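Local coordinates for response regulator receiver domain protein (CheY-like) (Methylobacillus flagellatus KT, PDB 3I42) that probably serves as a phosphorylatable receiver module in two-component signalling, its particular pathway being unknown, at residues L7-Y12 / T37-A42; E21-L26 / P114-I119; G27-Y32 / S44-D49; V51-N56 / K67-L72; F101-E104 / A110-E113. All coordinates share one frame; numbering follows the deposited sequence.

How the contacts relate
The five contacts sample both layers of helices around the parallel five-stranded sheet of a CheY-like receiver domain, whose strand order is 2-1-3-4-5. Contact 1 and contact 4, centres about 9 Å apart, set helices 36-45 and 62-71 against one face; contact 2 and contact 5, also about 9 Å apart, share helix 109-119 on the other face, where helix 13-25 lies beside it. Contact 3 ties edge strand 28-33 to the turn after helix 36-45. Along the chain, contact 2, which sets the first and last helices side by side, encloses contacts 3, 4 and 5, while contacts 1 and 4 lie on neighbouring strands that end at the acidic residues and at the predicted phosphorylation site.

Contact 1. Residues L7-Y12 / T37-A42; sequences LIVEDY and TDALHA
V9 and A39 mark the closest backbone approach, their CA atoms 6.7 Å apart, where strand 7-9 runs nearly antiparallel to helix 37-42. The two short axes make an angle of 163° and come within 9.4 Å of each other. Two alanines on the helix face the strand, and with such small side chains they let the segments lie near one another. V9 sends CG2, the branch beside its own backbone N, onto CB of A39 at 3.8 Å. L7, two residues earlier on the same side of the strand, has CG turned anti to the backbone N (chi1 176°), which carries the isobutyl group out over the helix; its CD1 meets A42 CB at 4.0 Å, one helical turn beyond A39. This is an interior strand of the doubly wound receiver fold covered by helix 36-45, and V33 and L65 close in on both V9 and A39 from the neighbouring strand and helix. Where strand 7-9 ends, E10 and D11 occupy the position of the acidic pair of receiver domains. The carboxylate of E10 folds back so that OE2 accepts the backbone N-H of Y12 at 2.6 Å, on its anti side and somewhat out of the carboxylate plane, with an N-H...O angle of 158°. Y12 is the N-cap of helix 13-25, so this bond joins E10 to that helix's start, while E10 OE1 lies close to D54 OD2.

Contact 2. Residues E21-L26 / P114-I119; sequences ELLEML and PILQSI
L23, L26 and L116 meet through methyl groups, and no ring face or edge takes part in their contact; the nearby aromatic rings belong to F28 and F52 of the sheet, both of which touch L116. The flat group that matters within helix 114-119 is the carbonyl of P114, which is approached from opposite faces of its plane. S118 OG donates to P114 O at 3.0 Å, tilted 28° from that plane, and S118 N reaches the same oxygen from the other face. Across the contact, L116 projects between the two leucines of 21-26. Its CD2 lies 3.6 Å from L26 CD1 and 3.7 Å from L26 CB, so this methyl rests along the base of L26 as well as against its end. The same CD2 stands 3.9 Å from L23 CD2, and both leucines of 21-26 cross L116 at about a right angle. In L23 the first torsion (chi1 -70°) places CG beside the backbone N; CD1 extends the chain, and CD2 branches to L116. I109 and L112 of the partner helix add cover to L26. The arrangement joins the first and last helices of the receiver fold, which lie next to each other on one face of its parallel sheet.

Contact 3. Residues G27-Y32 / S44-D49; sequences GFQADY and STRGYD
Two side chains of the turn after helix 36-45 meet D31 OD2, one by a hydrogen bond, one by charge alone. Y48 OH donates to it at 2.8 Å, meeting the oxygen on its anti side and 20° out of the carboxylate plane; the oxygen itself lies at the edge of the tyrosine ring, whose plane stands 87° from the carboxylate. R46 NH1 is 3.2 Å from D31 OD2, yet the oxygen sits 3.0 Å above the guanidinium plane, so the salt bridge has no N-H directed along it. A weak bond from R46 NE to Y48 OH, 3.4 Å long, makes the tyrosine hydroxyl donor and acceptor at once. The bends at chi2 and chi3 of R46 fold its chain back over this group. Were D31 replaced by an alanine, the Y48 hydroxyl would probably lose its acceptor and R46 this counter-charge. Other polar atoms of the turn are met by the rest of the fold, Y48 O by S78 OG and D49 OD2 by the backbone N of Q5. The link closes a beta-alpha-beta crossover of the receiver fold, in which the chain leaves edge strand 28-33, passes through helix 36-45 and enters strand 50-54 beyond strand 4-9.

Contact 4. Residues V51-N56 / K67-L72; sequences VFIDLN and KQLRAL
I53 and V51 of the central strand meet L69 of the helix that follows it, in the beta-alpha-beta unit of the receiver fold formed by strand 50-54, helix 62-71 and strand 79-84. The contact across the segments is wholly apolar and small, and it converges on one methyl group, CD1 of L69. I53 and L69 reach toward each other tip to tip, with I53 CD1 3.8 Å from L69 CD1. V51 approaches the same methyl obliquely, its CG1 at 4.1 Å. The nearest CA atoms, of V51 and L69, are 9.5 Å apart, and only the side-chain ends meet. CG of L69 lies anti to its carbonyl carbon (chi1 -58°) and chi2 is extended, which carries CD1 to the sheet. L40 of helix 36-45 packs on another part of L69, and V51 also touches M43 of that helix.

Among the charged groups, R70 forms a salt bridge with D100, just before strand 101-104, and K67 one with E94 of helix 93-98. At the C-terminal end of the strand, D54 is the residue predicted to be phosphorylated, although it carries no phosphate here. One of its oxygens, OD2, makes a salt bridge with K105. The other belongs to an Asx turn that shapes the start of the loop: N56 N donates to the anti lone pair of D54 OD1 at 2.9 Å, with an N-H...O angle of 160°.

Contact 5. Residues F101-E104 / A110-E113; sequences FYLE and ASLE
L103 carries the strand side of this contact alone, spreading its two methyls over neighbouring residues of the helix. The apolar part pairs L103 CD1 with L112 CD2 at 3.8 Å, the side chains crossing at about a right angle. L112 starts out pointing away from the strand, but its side branch CD2, rather than the extended CD1, comes back to the leucine. The other methyl of L103 lies against S111: its CD2 is 3.8 Å from S111 OG and 4.0 Å from S111 CB. No hydrogen bond crosses between the segments. In S111 the hydroxyl stands between the backbone N and the carbonyl carbon (chi1 57°), and being already bonded to D108 O it meets the methyl only by van der Waals contact. Backbone bonds to A82 and S84 hold L103 in the sheet, and I115 also packs on it. Strand 101-104, the last of the receiver fold, is an edge strand of the parallel sheet within this chain, and the final helix 109-119 doubles back over its face, where L112 reaches F19, L22 and L23 of helix 13-25. On the side of Y102 and E104, the strand packs on C96 and K93 of the second subunit.

Contact 1. Residues L7-Y12 / T37-A42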
# COMPACT_ATOMS: atom_id res chain seq x y z
N LEU A 7 -4.56 -18.12 -6.38
CA LEU A 7 -5.85 -18.01 -7.03
C LEU A 7 -5.82 -16.78 -7.90
O LEU A 7 -5.45 -15.69 -7.46
CB LEU A 7 -6.99 -17.91 -5.99
CG LEU A 7 -8.43 -17.70 -6.55
CD1 LEU A 7 -9.03 -18.97 -7.09
CD2 LEU A 7 -9.38 -17.10 -5.50
N ILE A 8 -6.20 -16.97 -9.14
CA ILE A 8 -6.30 -15.89 -10.08
C ILE A 8 -7.76 -15.57 -10.33
O ILE A 8 -8.56 -16.46 -10.65
CB ILE A 8 -5.65 -16.28 -11.42
CG1 ILE A 8 -4.17 -16.54 -11.23
CG2 ILE A 8 -5.88 -15.21 -12.48
CD1 ILE A 8 -3.64 -17.53 -12.35
N VAL A 9 -8.11 -14.28 -10.22
CA VAL A 9 -9.47 -13.83 -10.48
C VAL A 9 -9.50 -12.91 -11.69
O VAL A 9 -9.04 -11.75 -11.65
CB VAL A 9 -10.11 -13.11 -9.25
CG1 VAL A 9 -11.57 -12.75 -9.57
CG2 VAL A 9 -10.02 -13.99 -7.98
N GLU A 10 -10.06 -13.42 -12.77
CA GLU A 10 -9.90 -12.80 -14.06
C GLU A 10 -10.93 -13.42 -14.97
O GLU A 10 -11.03 -14.66 -15.04
CB GLU A 10 -8.46 -13.08 -14.57
CG GLU A 10 -8.26 -12.95 -16.08
CD GLU A 10 -8.68 -11.58 -16.61
OE1 GLU A 10 -8.21 -10.56 -16.06
OE2 GLU A 10 -9.47 -11.54 -17.59
N ASP A 11 -11.70 -12.58 -15.66
CA ASP A 11 -12.83 -13.08 -16.45
C ASP A 11 -12.52 -13.54 -17.87
O ASP A 11 -13.34 -14.27 -18.46
CB ASP A 11 -13.97 -12.06 -16.50
CG ASP A 11 -13.51 -10.70 -16.94
OD1 ASP A 11 -12.50 -10.21 -16.40
OD2 ASP A 11 -14.19 -10.13 -17.83
N TYR A 12 -11.38 -13.13 -18.42
CA TYR A 12 -10.98 -13.54 -19.77
C TYR A 12 -10.20 -14.85 -19.74
O TYR A 12 -9.08 -14.88 -19.25
CB TYR A 12 -10.16 -12.43 -20.46
CG TYR A 12 -9.82 -12.76 -21.91
CD1 TYR A 12 -10.71 -13.49 -22.71
CD2 TYR A 12 -8.61 -12.33 -22.47
CE1 TYR A 12 -10.39 -13.81 -24.03
CE2 TYR A 12 -8.30 -12.64 -23.80
CZ TYR A 12 -9.19 -13.37 -24.56
OH TYR A 12 -8.88 -13.67 -25.86
N THR A 37 -18.08 -13.82 -7.42
CA THR A 37 -18.86 -14.92 -6.79
C THR A 37 -18.07 -16.21 -6.71
O THR A 37 -18.04 -16.87 -5.67
CB THR A 37 -20.13 -15.26 -7.59
OG1 THR A 37 -20.56 -14.10 -8.28
CG2 THR A 37 -21.25 -15.76 -6.68
N ASP A 38 -17.43 -16.57 -7.83
CA ASP A 38 -16.67 -17.82 -7.88
C ASP A 38 -15.46 -17.76 -6.97
O ASP A 38 -15.13 -18.77 -6.30
CB ASP A 38 -16.31 -18.18 -9.31
CG ASP A 38 -17.48 -18.82 -10.06
OD1 ASP A 38 -18.58 -18.95 -9.47
OD2 ASP A 38 -17.29 -19.20 -11.22
N ALA A 39 -14.84 -16.58 -6.89
CA ALA A 39 -13.72 -16.34 -5.97
C ALA A 39 -14.11 -16.57 -4.50
O ALA A 39 -13.39 -17.27 -3.77
CB ALA A 39 -13.16 -14.93 -6.14
N LEU A 40 -15.21 -15.96 -4.08
CA LEU A 40 -15.80 -16.24 -2.76
C LEU A 40 -16.04 -17.72 -2.53
O LEU A 40 -15.61 -18.24 -1.53
CB LEU A 40 -17.10 -15.46 -2.56
CG LEU A 40 -16.80 -13.99 -2.26
CD1 LEU A 40 -17.99 -13.10 -2.62
CD2 LEU A 40 -16.40 -13.80 -0.80
N HIS A 41 -16.69 -18.41 -3.47
CA HIS A 41 -16.85 -19.87 -3.33
C HIS A 41 -15.53 -20.60 -3.26
O HIS A 41 -15.40 -21.53 -2.46
CB HIS A 41 -17.73 -20.46 -4.43
CG HIS A 41 -19.16 -20.02 -4.35
ND1 HIS A 41 -19.79 -19.36 -5.39
CD2 HIS A 41 -20.08 -20.12 -3.36
CE1 HIS A 41 -21.04 -19.08 -5.04
NE2 HIS A 41 -21.23 -19.53 -3.81
N ALA A 42 -14.55 -20.19 -4.08
CA ALA A 42 -13.21 -20.82 -4.08
C ALA A 42 -12.47 -20.60 -2.77
O ALA A 42 -11.83 -21.51 -2.24
CB ALA A 42 -12.36 -20.35 -5.27

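Contact 2. Residues E21-L26 / P114-I119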
# COMPACT_ATOMS: atom_id res chain seq x y z
N GLU A 21 -0.02 -19.97 -16.45
CA GLU A 21 1.24 -20.52 -17.01
C GLU A 21 2.46 -19.85 -16.40
O GLU A 21 3.42 -20.49 -15.98
CB GLU A 21 1.30 -20.26 -18.51
CG GLU A 21 0.46 -21.16 -19.39
CD GLU A 21 0.88 -21.04 -20.87
OE1 GLU A 21 0.12 -20.43 -21.69
OE2 GLU A 21 2.00 -21.54 -21.21
N LEU A 22 2.42 -18.52 -16.33
CA LEU A 22 3.53 -17.79 -15.77
C LEU A 22 3.77 -18.17 -14.32
O LEU A 22 4.93 -18.39 -13.94
CB LEU A 22 3.28 -16.29 -15.87
CG LEU A 22 3.11 -15.60 -17.23
CD1 LEU A 22 2.87 -14.10 -17.02
CD2 LEU A 22 4.30 -15.86 -18.19
N LEU A 23 2.70 -18.20 -13.50
CA LEU A 23 2.83 -18.53 -12.08
C LEU A 23 3.45 -19.92 -11.95
O LEU A 23 4.33 -20.15 -11.10
CB LEU A 23 1.47 -18.48 -11.36
CG LEU A 23 0.83 -17.10 -11.15
CD1 LEU A 23 -0.52 -17.21 -10.52
CD2 LEU A 23 1.71 -16.25 -10.26
N GLU A 24 2.97 -20.84 -12.77
CA GLU A 24 3.49 -22.21 -12.76
C GLU A 24 4.97 -22.30 -13.15
O GLU A 24 5.74 -23.00 -12.51
CB GLU A 24 2.64 -23.08 -13.66
CG GLU A 24 1.30 -23.39 -13.03
CD GLU A 24 0.41 -24.23 -13.94
OE1 GLU A 24 0.63 -24.21 -15.19
OE2 GLU A 24 -0.51 -24.92 -13.42
N MET A 25 5.37 -21.56 -14.17
CA MET A 25 6.78 -21.48 -14.52
C MET A 25 7.63 -20.97 -13.36
O MET A 25 8.83 -21.23 -13.30
CB MET A 25 6.97 -20.56 -15.71
CG MET A 25 6.75 -21.22 -17.07
SD MET A 25 7.23 -20.03 -18.35
CE MET A 25 8.61 -19.30 -17.56
N LEU A 26 7.02 -20.22 -12.43
CA LEU A 26 7.78 -19.66 -11.32
C LEU A 26 7.64 -20.51 -10.07
O LEU A 26 8.17 -20.14 -9.03
CB LEU A 26 7.36 -18.22 -11.03
CG LEU A 26 7.89 -17.11 -11.95
CD1 LEU A 26 6.95 -15.88 -11.95
CD2 LEU A 26 9.31 -16.71 -11.59
N PRO A 114 9.36 -10.79 -7.95
CA PRO A 114 9.55 -10.23 -6.59
C PRO A 114 8.36 -10.43 -5.64
O PRO A 114 8.57 -10.60 -4.44
CB PRO A 114 9.77 -8.72 -6.84
CG PRO A 114 9.34 -8.46 -8.23
CD PRO A 114 9.41 -9.74 -9.00
N ILE A 115 7.15 -10.43 -6.18
CA ILE A 115 5.95 -10.71 -5.38
C ILE A 115 6.00 -12.12 -4.80
O ILE A 115 5.76 -12.34 -3.62
CB ILE A 115 4.64 -10.57 -6.21
CG1 ILE A 115 4.47 -9.12 -6.69
CG2 ILE A 115 3.44 -11.02 -5.39
CD1 ILE A 115 3.27 -8.90 -7.59
N LEU A 116 6.36 -13.07 -5.65
CA LEU A 116 6.35 -14.47 -5.28
C LEU A 116 7.47 -14.70 -4.29
O LEU A 116 7.38 -15.57 -3.43
CB LEU A 116 6.43 -15.36 -6.55
CG LEU A 116 5.12 -15.67 -7.33
CD1 LEU A 116 4.15 -14.51 -7.37
CD2 LEU A 116 5.32 -16.20 -8.77
N GLN A 117 8.51 -13.86 -4.37
CA GLN A 117 9.66 -13.95 -3.48
C GLN A 117 9.33 -13.45 -2.08
O GLN A 117 9.77 -14.06 -1.10
CB GLN A 117 10.84 -13.16 -4.05
CG GLN A 117 12.20 -13.76 -3.73
CD GLN A 117 13.35 -12.96 -4.32
OE1 GLN A 117 14.51 -13.17 -3.96
NE2 GLN A 117 13.03 -12.03 -5.22
N SER A 118 8.57 -12.36 -1.98
CA SER A 118 8.07 -11.83 -0.70
C SER A 118 7.11 -12.79 0.01
O SER A 118 7.24 -13.00 1.21
CB SER A 118 7.37 -10.50 -0.89
OG SER A 118 8.23 -9.61 -1.58
N ILE A 119 6.17 -13.35 -0.75
CA ILE A 119 5.18 -14.30 -0.23
C ILE A 119 5.84 -15.56 0.36
O ILE A 119 5.31 -16.16 1.29
CB ILE A 119 4.17 -14.72 -1.33
CG1 ILE A 119 3.41 -13.50 -1.85
CG2 ILE A 119 3.18 -15.76 -0.79
CD1 ILE A 119 2.64 -13.74 -3.14

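Contact 3. Residues G27-Y32 / S44-D49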
# COMPACT_ATOMS: atom_id res chain seq x y z
N GLY A 27 6.95 -21.64 -10.18
CA GLY A 27 6.85 -22.62 -9.08
C GLY A 27 5.62 -22.60 -8.17
O GLY A 27 5.66 -23.07 -7.02
N PHE A 28 4.52 -22.04 -8.69
CA PHE A 28 3.26 -21.97 -7.96
C PHE A 28 2.33 -22.99 -8.53
O PHE A 28 2.42 -23.31 -9.71
CB PHE A 28 2.64 -20.58 -8.13
CG PHE A 28 3.08 -19.62 -7.11
CD1 PHE A 28 4.45 -19.48 -6.80
CD2 PHE A 28 2.15 -18.86 -6.40
CE1 PHE A 28 4.88 -18.58 -5.80
CE2 PHE A 28 2.55 -17.97 -5.42
CZ PHE A 28 3.91 -17.82 -5.11
N GLN A 29 1.42 -23.50 -7.72
CA GLN A 29 0.22 -24.11 -8.28
C GLN A 29 -0.85 -23.02 -8.31
O GLN A 29 -0.96 -22.27 -7.34
CB GLN A 29 -0.26 -25.31 -7.45
CG GLN A 29 -1.21 -26.23 -8.23
CD GLN A 29 -2.41 -26.71 -7.40
OE1 GLN A 29 -2.25 -27.49 -6.44
NE2 GLN A 29 -3.62 -26.24 -7.77
N ALA A 30 -1.62 -22.94 -9.38
CA ALA A 30 -2.55 -21.83 -9.57
C ALA A 30 -3.87 -22.26 -10.16
O ALA A 30 -3.87 -23.00 -11.13
CB ALA A 30 -1.92 -20.77 -10.47
N ASP A 31 -4.99 -21.83 -9.56
CA ASP A 31 -6.33 -21.94 -10.15
C ASP A 31 -6.79 -20.57 -10.58
O ASP A 31 -6.31 -19.55 -10.08
CB ASP A 31 -7.38 -22.44 -9.14
CG ASP A 31 -6.91 -23.64 -8.33
OD1 ASP A 31 -6.04 -24.39 -8.82
OD2 ASP A 31 -7.41 -23.84 -7.20
N TYR A 32 -7.75 -20.55 -11.46
CA TYR A 32 -8.37 -19.31 -11.80
C TYR A 32 -9.89 -19.45 -11.72
O TYR A 32 -10.44 -20.53 -11.93
CB TYR A 32 -7.90 -18.81 -13.17
CG TYR A 32 -8.44 -19.51 -14.41
CD1 TYR A 32 -9.68 -19.16 -14.96
CD2 TYR A 32 -7.67 -20.49 -15.08
CE1 TYR A 32 -10.17 -19.79 -16.10
CE2 TYR A 32 -8.15 -21.14 -16.23
CZ TYR A 32 -9.40 -20.77 -16.74
OH TYR A 32 -9.89 -21.38 -17.87
N SER A 44 -13.77 -19.97 0.12
CA SER A 44 -14.49 -20.74 1.12
C SER A 44 -13.78 -22.07 1.29
O SER A 44 -13.24 -22.38 2.35
CB SER A 44 -15.93 -21.05 0.67
OG SER A 44 -16.75 -19.89 0.58
N THR A 45 -13.76 -22.84 0.21
CA THR A 45 -13.39 -24.24 0.27
C THR A 45 -11.88 -24.48 0.35
O THR A 45 -11.43 -25.40 1.05
CB THR A 45 -14.02 -25.02 -0.91
OG1 THR A 45 -13.38 -24.62 -2.14
CG2 THR A 45 -15.53 -24.73 -1.02
N ARG A 46 -11.09 -23.68 -0.36
CA ARG A 46 -9.64 -23.88 -0.41
C ARG A 46 -8.89 -22.67 0.13
O ARG A 46 -9.37 -21.54 0.02
CB ARG A 46 -9.16 -24.16 -1.84
CG ARG A 46 -10.12 -24.94 -2.76
CD ARG A 46 -9.36 -25.95 -3.64
NE ARG A 46 -8.02 -25.48 -4.05
CZ ARG A 46 -7.10 -26.22 -4.67
NH1 ARG A 46 -5.93 -25.67 -4.99
NH2 ARG A 46 -7.33 -27.49 -4.99
N GLY A 47 -7.70 -22.91 0.69
CA GLY A 47 -6.83 -21.83 1.18
C GLY A 47 -5.80 -21.50 0.11
O GLY A 47 -5.39 -22.37 -0.66
N TYR A 48 -5.40 -20.24 0.04
CA TYR A 48 -4.42 -19.79 -0.93
C TYR A 48 -3.41 -18.94 -0.25
O TYR A 48 -3.72 -18.24 0.70
CB TYR A 48 -5.10 -18.99 -2.03
CG TYR A 48 -6.00 -19.85 -2.88
CD1 TYR A 48 -5.46 -20.67 -3.89
CD2 TYR A 48 -7.37 -19.89 -2.66
CE1 TYR A 48 -6.28 -21.49 -4.66
CE2 TYR A 48 -8.20 -20.72 -3.42
CZ TYR A 48 -7.66 -21.50 -4.42
OH TYR A 48 -8.49 -22.30 -5.19
N ASP A 49 -2.18 -18.99 -0.75
CA ASP A 49 -1.14 -18.13 -0.25
C ASP A 49 -1.21 -16.74 -0.89
O ASP A 49 -0.86 -15.75 -0.26
CB ASP A 49 0.23 -18.76 -0.53
CG ASP A 49 0.37 -20.16 0.10
OD1 ASP A 49 0.60 -20.23 1.33
OD2 ASP A 49 0.22 -21.17 -0.62

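Contact 4. Residues V51-N56 / K67-L72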
# COMPACT_ATOMS: atom_id res chain seq x y z
N VAL A 51 -3.61 -14.29 -3.81
CA VAL A 51 -4.81 -14.14 -4.61
C VAL A 51 -4.60 -12.93 -5.52
O VAL A 51 -4.33 -11.82 -5.03
CB VAL A 51 -6.07 -13.97 -3.70
CG1 VAL A 51 -7.35 -13.72 -4.53
CG2 VAL A 51 -6.25 -15.18 -2.77
N PHE A 52 -4.72 -13.13 -6.83
CA PHE A 52 -4.51 -12.05 -7.81
C PHE A 52 -5.84 -11.61 -8.34
O PHE A 52 -6.56 -12.42 -8.93
CB PHE A 52 -3.61 -12.47 -8.99
CG PHE A 52 -2.24 -12.89 -8.55
CD1 PHE A 52 -1.18 -12.00 -8.60
CD2 PHE A 52 -2.02 -14.19 -8.11
CE1 PHE A 52 0.08 -12.36 -8.19
CE2 PHE A 52 -0.76 -14.60 -7.69
CZ PHE A 52 0.30 -13.67 -7.72
N ILE A 53 -6.16 -10.33 -8.12
CA ILE A 53 -7.50 -9.83 -8.46
C ILE A 53 -7.43 -8.74 -9.51
O ILE A 53 -6.86 -7.69 -9.27
CB ILE A 53 -8.25 -9.30 -7.20
CG1 ILE A 53 -8.50 -10.41 -6.19
CG2 ILE A 53 -9.61 -8.69 -7.58
CD1 ILE A 53 -8.65 -9.91 -4.77
N ASP A 54 -8.01 -9.00 -10.68
CA ASP A 54 -8.24 -7.97 -11.66
C ASP A 54 -9.16 -6.92 -11.07
O ASP A 54 -10.14 -7.24 -10.38
CB ASP A 54 -8.86 -8.58 -12.92
CG ASP A 54 -8.71 -7.66 -14.15
OD1 ASP A 54 -9.18 -6.50 -14.12
OD2 ASP A 54 -8.12 -8.13 -15.15
N LEU A 55 -8.86 -5.65 -11.30
CA LEU A 55 -9.64 -4.62 -10.65
C LEU A 55 -10.97 -4.38 -11.37
O LEU A 55 -11.86 -3.70 -10.82
CB LEU A 55 -8.84 -3.32 -10.49
CG LEU A 55 -7.67 -3.35 -9.52
CD1 LEU A 55 -7.09 -1.95 -9.36
CD2 LEU A 55 -8.02 -3.91 -8.15
N ASN A 56 -11.11 -4.97 -12.56
CA ASN A 56 -12.30 -4.86 -13.40
C ASN A 56 -12.93 -6.21 -13.55
O ASN A 56 -12.45 -7.02 -14.30
CB ASN A 56 -11.89 -4.43 -14.82
CG ASN A 56 -11.56 -2.95 -14.94
OD1 ASN A 56 -12.22 -2.10 -14.33
ND2 ASN A 56 -10.54 -2.64 -15.76
N LYS A 67 -12.23 -6.68 -0.06
CA LYS A 67 -12.87 -6.46 1.25
C LYS A 67 -13.69 -7.65 1.69
O LYS A 67 -13.64 -7.98 2.87
CB LYS A 67 -13.78 -5.25 1.22
CG LYS A 67 -13.10 -3.95 1.06
CD LYS A 67 -14.14 -2.84 0.98
CE LYS A 67 -13.46 -1.49 0.85
NZ LYS A 67 -14.29 -0.57 -0.00
N GLN A 68 -14.41 -8.29 0.77
CA GLN A 68 -15.16 -9.53 1.11
C GLN A 68 -14.26 -10.70 1.44
O GLN A 68 -14.48 -11.40 2.43
CB GLN A 68 -16.12 -10.00 -0.00
CG GLN A 68 -16.94 -8.96 -0.79
CD GLN A 68 -17.63 -7.91 0.08
OE1 GLN A 68 -18.39 -8.26 0.98
NE2 GLN A 68 -17.38 -6.62 -0.21
N LEU A 69 -13.26 -10.94 0.60
CA LEU A 69 -12.34 -12.08 0.77
C LEU A 69 -11.54 -12.00 2.07
O LEU A 69 -11.37 -13.01 2.75
CB LEU A 69 -11.39 -12.21 -0.43
CG LEU A 69 -11.99 -12.39 -1.82
CD1 LEU A 69 -10.88 -12.41 -2.91
CD2 LEU A 69 -12.84 -13.65 -1.91
N ARG A 70 -11.08 -10.80 2.41
CA ARG A 70 -10.40 -10.58 3.68
C ARG A 70 -11.26 -10.93 4.90
O ARG A 70 -10.74 -11.30 5.95
CB ARG A 70 -9.96 -9.13 3.81
CG ARG A 70 -8.68 -8.80 3.05
CD ARG A 70 -8.10 -7.47 3.53
NE ARG A 70 -6.89 -7.12 2.78
CZ ARG A 70 -5.71 -7.69 2.97
NH1 ARG A 70 -5.54 -8.66 3.88
NH2 ARG A 70 -4.68 -7.31 2.22
N ALA A 71 -12.58 -10.77 4.75
CA ALA A 71 -13.51 -10.99 5.86
C ALA A 71 -13.95 -12.45 5.97
O ALA A 71 -14.57 -12.82 6.94
CB ALA A 71 -14.74 -10.05 5.75
N LEU A 72 -13.63 -13.28 4.98
CA LEU A 72 -13.90 -14.70 5.10
C LEU A 72 -13.07 -15.33 6.22
O LEU A 72 -11.98 -14.83 6.54
CB LEU A 72 -13.61 -15.42 3.79
CG LEU A 72 -14.67 -15.31 2.72
CD1 LEU A 72 -14.10 -15.81 1.40
CD2 LEU A 72 -15.88 -16.13 3.12

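Contact 5. Residues F101-E104 / A110-E113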
# COMPACT_ATOMS: atom_id res chain seq x y z
N PHE A 101 0.17 -6.19 -2.66
CA PHE A 101 1.05 -6.01 -3.82
C PHE A 101 0.22 -5.53 -4.99
O PHE A 101 -0.98 -5.71 -5.03
CB PHE A 101 1.79 -7.32 -4.22
CG PHE A 101 2.52 -7.99 -3.08
CD1 PHE A 101 3.81 -7.63 -2.74
CD2 PHE A 101 1.90 -8.99 -2.34
CE1 PHE A 101 4.46 -8.24 -1.68
CE2 PHE A 101 2.56 -9.63 -1.28
CZ PHE A 101 3.82 -9.25 -0.95
N TYR A 102 0.88 -4.93 -5.95
CA TYR A 102 0.19 -4.28 -7.03
C TYR A 102 0.95 -4.62 -8.31
O TYR A 102 2.16 -4.58 -8.31
CB TYR A 102 0.10 -2.75 -6.77
CG TYR A 102 -0.13 -2.37 -5.31
CD1 TYR A 102 -1.43 -2.10 -4.80
CD2 TYR A 102 0.94 -2.29 -4.42
CE1 TYR A 102 -1.63 -1.75 -3.42
CE2 TYR A 102 0.75 -1.97 -3.06
CZ TYR A 102 -0.53 -1.70 -2.58
OH TYR A 102 -0.66 -1.39 -1.24
N LEU A 103 0.21 -4.99 -9.35
CA LEU A 103 0.72 -5.34 -10.67
C LEU A 103 0.04 -4.48 -11.71
O LEU A 103 -1.14 -4.16 -11.59
CB LEU A 103 0.38 -6.80 -11.00
CG LEU A 103 1.28 -7.85 -10.38
CD1 LEU A 103 0.70 -9.22 -10.63
CD2 LEU A 103 2.69 -7.74 -11.00
N GLU A 104 0.77 -4.08 -12.73
CA GLU A 104 0.16 -3.34 -13.82
C GLU A 104 0.19 -4.22 -15.06
O GLU A 104 1.21 -4.84 -15.34
CB GLU A 104 0.97 -2.06 -14.04
CG GLU A 104 0.25 -0.95 -14.73
CD GLU A 104 1.17 0.23 -14.97
OE1 GLU A 104 1.96 0.57 -14.06
OE2 GLU A 104 1.12 0.80 -16.08
N ALA A 110 8.87 -11.09 -14.84
CA ALA A 110 9.79 -10.18 -14.13
C ALA A 110 9.08 -9.39 -13.06
O ALA A 110 9.65 -9.06 -12.01
CB ALA A 110 10.46 -9.21 -15.10
N SER A 111 7.84 -9.03 -13.34
CA SER A 111 7.07 -8.23 -12.39
C SER A 111 6.50 -9.15 -11.31
O SER A 111 6.41 -8.76 -10.14
CB SER A 111 6.01 -7.42 -13.14
OG SER A 111 5.15 -8.27 -13.90
N LEU A 112 6.17 -10.39 -11.70
CA LEU A 112 5.69 -11.42 -10.76
C LEU A 112 6.72 -11.93 -9.79
O LEU A 112 6.43 -12.13 -8.61
CB LEU A 112 5.09 -12.63 -11.50
CG LEU A 112 3.66 -12.55 -11.98
CD1 LEU A 112 3.36 -13.81 -12.79
CD2 LEU A 112 2.71 -12.42 -10.79
N GLU A 113 7.93 -12.16 -10.28
CA GLU A 113 8.95 -12.78 -9.46
C GLU A 113 9.19 -12.13 -8.05
O GLU A 113 9.19 -12.84 -7.06
CB GLU A 113 10.24 -13.02 -10.27
CG GLU A 113 11.32 -13.80 -9.53
CD GLU A 113 12.24 -12.89 -8.74
OE1 GLU A 113 12.44 -11.73 -9.18
OE2 GLU A 113 12.76 -13.33 -7.69